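Local atomic coordinates of macrophage migration inhibitory factor (Plasmodium berghei, PDB entry 2WKB), a protein that belongs to the macrophage migration inhibitory factor family, whose members are small alpha/beta proteins that assemble as trimers. Residues 19-30 and 76-87. Residues are numbered along the deposited sequence; the frame is centred on the assembly and turned at random. Where two conformers were deposited one is given.
Sequences TLSEIEDAISNI and LADKITKILSNH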
loop_
_atom_site.group_PDB
_atom_site.type_symbol
_atom_site.label_atom_id
_atom_site.label_comp_id
_atom_site.label_asym_id
_atom_site.label_seq_id
_atom_site.Cartn_x
_atom_site.Cartn_y
_atom_site.Cartn_z
ATOM N N THR E 19 -16.903 -11.308 -1.385
ATOM C CA THR E 19 -16.860 -10.055 -2.126
ATOM C C THR E 19 -15.652 -10.041 -3.097
ATOM O O THR E 19 -15.823 -9.720 -4.272
ATOM C CB THR E 19 -16.761 -8.837 -1.155
ATOM O OG1 THR E 19 -17.952 -8.810 -0.371
ATOM C CG2 THR E 19 -16.727 -7.532 -1.952
ATOM N N LEU E 20 -14.489 -10.440 -2.620
ATOM C CA LEU E 20 -13.274 -10.469 -3.477
ATOM C C LEU E 20 -13.498 -11.491 -4.595
ATOM O O LEU E 20 -13.088 -11.265 -5.737
ATOM C CB LEU E 20 -12.009 -10.803 -2.669
ATOM C CG LEU E 20 -11.635 -9.720 -1.590
ATOM C CD1 LEU E 20 -10.512 -10.233 -0.640
ATOM C CD2 LEU E 20 -11.235 -8.355 -2.331
ATOM N N SER E 21 -14.133 -12.633 -4.302
ATOM C CA SER E 21 -14.308 -13.639 -5.350
ATOM C C SER E 21 -15.220 -13.117 -6.451
ATOM O O SER E 21 -14.981 -13.346 -7.639
ATOM C CB SER E 21 -14.873 -14.963 -4.663
ATOM O OG SER E 21 -15.298 -15.805 -5.715
ATOM N N GLU E 22 -16.225 -12.327 -6.081
ATOM C CA GLU E 22 -17.147 -11.741 -7.015
ATOM C C GLU E 22 -16.463 -10.673 -7.889
ATOM O O GLU E 22 -16.708 -10.607 -9.109
ATOM C CB GLU E 22 -18.363 -11.135 -6.302
ATOM C CG GLU E 22 -19.310 -12.244 -5.735
ATOM C CD GLU E 22 -20.684 -11.694 -5.286
ATOM O OE1 GLU E 22 -21.098 -10.614 -5.787
ATOM O OE2 GLU E 22 -21.325 -12.364 -4.422
ATOM N N ILE E 23 -15.554 -9.918 -7.259
ATOM C CA ILE E 23 -14.762 -8.905 -7.988
ATOM C C ILE E 23 -13.833 -9.621 -8.976
ATOM O O ILE E 23 -13.728 -9.197 -10.153
ATOM C CB ILE E 23 -13.973 -7.973 -7.010
ATOM C CG1 ILE E 23 -14.975 -7.071 -6.313
ATOM C CG2 ILE E 23 -12.943 -7.053 -7.852
ATOM C CD1 ILE E 23 -14.385 -6.180 -5.165
ATOM N N GLU E 24 -13.153 -10.678 -8.515
ATOM C CA GLU E 24 -12.349 -11.509 -9.442
ATOM C C GLU E 24 -13.161 -12.025 -10.640
ATOM O O GLU E 24 -12.681 -11.959 -11.773
ATOM C CB GLU E 24 -11.640 -12.650 -8.715
ATOM C CG GLU E 24 -10.659 -12.211 -7.674
ATOM C CD GLU E 24 -10.176 -13.360 -6.754
ATOM O OE1 GLU E 24 -10.687 -14.487 -6.921
ATOM O OE2 GLU E 24 -9.296 -13.088 -5.884
ATOM N N ASP E 25 -14.388 -12.493 -10.391
ATOM C CA ASP E 25 -15.291 -13.012 -11.434
ATOM C C ASP E 25 -15.595 -11.854 -12.419
ATOM O O ASP E 25 -15.571 -12.023 -13.679
ATOM C CB ASP E 25 -16.647 -13.478 -10.861
ATOM C CG ASP E 25 -16.562 -14.772 -10.090
ATOM O OD1 ASP E 25 -15.580 -15.552 -10.335
ATOM O OD2 ASP E 25 -17.493 -14.957 -9.213
ATOM N N ALA E 26 -15.876 -10.686 -11.871
ATOM C CA ALA E 26 -16.160 -9.524 -12.747
ATOM C C ALA E 26 -14.982 -9.171 -13.625
ATOM O O ALA E 26 -15.183 -8.856 -14.796
ATOM C CB ALA E 26 -16.614 -8.246 -11.905
ATOM N N ILE E 27 -13.771 -9.165 -13.067
ATOM C CA ILE E 27 -12.544 -8.840 -13.844
ATOM C C ILE E 27 -12.392 -9.917 -14.973
ATOM O O ILE E 27 -12.196 -9.613 -16.189
ATOM C CB ILE E 27 -11.314 -8.861 -12.935
ATOM C CG1 ILE E 27 -11.343 -7.673 -11.925
ATOM C CG2 ILE E 27 -9.977 -8.750 -13.791
ATOM C CD1 ILE E 27 -10.253 -7.746 -10.848
ATOM N N SER E 28 -12.439 -11.187 -14.567
ATOM C CA SER E 28 -12.266 -12.274 -15.549
ATOM C C SER E 28 -13.358 -12.188 -16.590
ATOM O O SER E 28 -13.078 -12.364 -17.784
ATOM C CB SER E 28 -12.416 -13.635 -14.793
ATOM O OG SER E 28 -12.300 -14.712 -15.735
ATOM N N ASN E 29 -14.591 -11.950 -16.157
ATOM C CA ASN E 29 -15.718 -11.908 -17.076
ATOM C C ASN E 29 -15.506 -10.807 -18.119
ATOM O O ASN E 29 -15.434 -11.111 -19.329
ATOM C CB ASN E 29 -17.047 -11.726 -16.338
ATOM C CG ASN E 29 -17.619 -13.046 -15.810
ATOM O OD1 ASN E 29 -17.458 -14.102 -16.426
ATOM N ND2 ASN E 29 -18.321 -12.976 -14.690
ATOM N N ILE E 30 -15.348 -9.556 -17.641
ATOM C CA ILE E 30 -15.142 -8.378 -18.494
ATOM C C ILE E 30 -13.939 -8.540 -19.425
ATOM O O ILE E 30 -14.041 -8.215 -20.625
ATOM C CB ILE E 30 -15.199 -7.050 -17.618
ATOM C CG1 ILE E 30 -16.651 -6.888 -17.152
ATOM C CG2 ILE E 30 -14.873 -5.855 -18.441
ATOM C CD1 ILE E 30 -16.933 -6.023 -15.962
ATOM N N LEU E 76 -15.763 -2.226 -16.127
ATOM C CA LEU E 76 -15.297 -2.929 -14.899
ATOM C C LEU E 76 -15.561 -2.045 -13.642
ATOM O O LEU E 76 -16.042 -2.542 -12.613
ATOM C CB LEU E 76 -13.818 -3.217 -15.027
ATOM C CG LEU E 76 -13.223 -4.058 -13.877
ATOM C CD1 LEU E 76 -14.094 -5.393 -13.400
ATOM C CD2 LEU E 76 -11.768 -4.428 -14.198
ATOM N N ALA E 77 -15.297 -0.755 -13.750
ATOM C CA ALA E 77 -15.524 0.099 -12.583
ATOM C C ALA E 77 -17.013 0.144 -12.214
ATOM O O ALA E 77 -17.354 0.154 -11.014
ATOM C CB ALA E 77 -14.916 1.609 -12.797
ATOM N N ASP E 78 -17.890 0.151 -13.225
ATOM C CA ASP E 78 -19.340 0.147 -13.018
ATOM C C ASP E 78 -19.692 -1.173 -12.303
ATOM O O ASP E 78 -20.369 -1.163 -11.277
ATOM C CB ASP E 78 -20.026 0.264 -14.358
ATOM C CG ASP E 78 -21.584 0.372 -14.262
ATOM O OD1 ASP E 78 -22.204 0.108 -13.222
ATOM O OD2 ASP E 78 -22.191 0.765 -15.264
ATOM N N LYS E 79 -19.160 -2.298 -12.765
ATOM C CA LYS E 79 -19.504 -3.568 -12.110
ATOM C C LYS E 79 -19.016 -3.652 -10.672
ATOM O O LYS E 79 -19.733 -4.166 -9.749
ATOM C CB LYS E 79 -18.965 -4.769 -12.856
ATOM C CG LYS E 79 -19.362 -6.066 -12.121
ATOM C CD LYS E 79 -20.937 -6.344 -12.269
ATOM C CE LYS E 79 -21.390 -7.779 -11.775
ATOM N NZ LYS E 79 -22.891 -7.845 -11.919
ATOM N N ILE E 80 -17.793 -3.209 -10.446
ATOM C CA ILE E 80 -17.259 -3.197 -9.072
ATOM C C ILE E 80 -18.101 -2.285 -8.145
ATOM O O ILE E 80 -18.351 -2.636 -6.956
ATOM C CB ILE E 80 -15.746 -2.806 -9.103
ATOM C CG1 ILE E 80 -14.957 -3.958 -9.754
ATOM C CG2 ILE E 80 -15.183 -2.497 -7.633
ATOM C CD1 ILE E 80 -13.456 -3.581 -10.040
ATOM N N THR E 81 -18.475 -1.122 -8.652
ATOM C CA THR E 81 -19.295 -0.193 -7.832
ATOM C C THR E 81 -20.587 -0.945 -7.404
ATOM O O THR E 81 -20.999 -0.868 -6.190
ATOM C CB THR E 81 -19.619 1.084 -8.587
ATOM O OG1 THR E 81 -18.394 1.748 -8.913
ATOM C CG2 THR E 81 -20.481 2.076 -7.754
ATOM N N LYS E 82 -21.212 -1.624 -8.332
ATOM C CA LYS E 82 -22.444 -2.403 -8.028
ATOM C C LYS E 82 -22.261 -3.516 -7.013
ATOM O O LYS E 82 -23.036 -3.616 -6.022
ATOM C CB LYS E 82 -23.080 -3.000 -9.287
ATOM C CG LYS E 82 -23.351 -2.012 -10.349
ATOM C CD LYS E 82 -24.527 -1.122 -10.110
ATOM C CE LYS E 82 -25.110 -0.728 -11.500
ATOM N NZ LYS E 82 -24.529 0.554 -12.082
ATOM N N ILE E 83 -21.202 -4.307 -7.181
ATOM C CA ILE E 83 -20.841 -5.298 -6.192
ATOM C C ILE E 83 -20.616 -4.683 -4.784
ATOM O O ILE E 83 -21.121 -5.198 -3.739
ATOM C CB ILE E 83 -19.561 -6.069 -6.607
ATOM C CG1 ILE E 83 -19.845 -6.948 -7.844
ATOM C CG2 ILE E 83 -18.990 -6.897 -5.407
ATOM C CD1 ILE E 83 -18.532 -7.484 -8.553
ATOM N N LEU E 84 -19.874 -3.595 -4.695
ATOM C CA LEU E 84 -19.632 -3.065 -3.337
ATOM C C LEU E 84 -20.883 -2.386 -2.717
ATOM O O LEU E 84 -21.114 -2.475 -1.493
ATOM C CB LEU E 84 -18.515 -2.014 -3.375
ATOM C CG LEU E 84 -17.197 -2.568 -3.845
ATOM C CD1 LEU E 84 -16.234 -1.373 -4.019
ATOM C CD2 LEU E 84 -16.625 -3.554 -2.828
ATOM N N SER E 85 -21.656 -1.675 -3.523
ATOM C CA SER E 85 -22.814 -1.034 -2.954
ATOM C C SER E 85 -23.822 -2.137 -2.507
ATOM O O SER E 85 -24.515 -1.959 -1.496
ATOM C CB SER E 85 -23.428 -0.018 -3.915
ATOM O OG SER E 85 -23.938 -0.702 -5.012
ATOM N N ASN E 86 -23.853 -3.273 -3.201
ATOM C CA ASN E 86 -24.627 -4.442 -2.770
ATOM C C ASN E 86 -24.093 -5.039 -1.467
ATOM O O ASN E 86 -24.806 -5.040 -0.429
ATOM C CB ASN E 86 -24.779 -5.487 -3.926
ATOM C CG ASN E 86 -25.548 -6.773 -3.490
ATOM O OD1 ASN E 86 -26.476 -6.698 -2.680
ATOM N ND2 ASN E 86 -25.151 -7.944 -4.036
ATOM N N HIS E 87 -22.852 -5.506 -1.457
ATOM C CA HIS E 87 -22.317 -6.220 -0.303
ATOM C C HIS E 87 -21.969 -5.347 0.921
ATOM O O HIS E 87 -22.067 -5.805 2.080
ATOM C CB HIS E 87 -21.083 -7.056 -0.700
ATOM C CG HIS E 87 -21.409 -8.245 -1.548
ATOM N ND1 HIS E 87 -22.049 -9.360 -1.047
ATOM C CD2 HIS E 87 -21.225 -8.479 -2.872
ATOM C CE1 HIS E 87 -22.242 -10.232 -2.028
ATOM N NE2 HIS E 87 -21.745 -9.723 -3.144
HETATM O O HOH W 1 -23.394 -8.017 -6.233
#
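Knobs-into-holes packing between two antiparallel helices is well illustrated by Ile83, whose side chain fills the hole made by Thr19, Glu22, Ile23 and Ala26. Its two branches divide the work: CD1 reaches the opposing backbone, 3.7 Å from Glu22 O, and also meets Ala26 CB, while CG2 turns to Ile23 CG1 at 4.1 Å and to Thr19 CG2. The small Ala26 also admits a lysine stem, with Lys79 CG 3.5 Å from Ala26 CB; a bend at chi2 then carries the amino end of Lys79 away from segment 19-30. Helices 13-31 and 73-88 cover one face of the beta sheet, as in the MIF fold; within segments 19-30 and 76-87 the axes approach to 9.9 Å and run nearly antiparallel, at 159°. On the sheet side, Ile23 CG2 rests against Ile80 CD1, and Ile80 continues down to Val60 of strand 58-63. Leu76 has CG anti to its own nitrogen (chi1 -175°), which carries CD1 across to lie 3.9 Å from Ile27 CG1 and equally near Ile30 CD1. At the other end the contact turns polar. His87 NE2 donates to Glu22 OE1 over 2.9 Å, the acceptor lying near the imidazole plane but the donor arriving from above the carboxylate, whose plane is turned 71° from the ring. A water held by Asn86 ND2 adds a weak bond to that same oxygen.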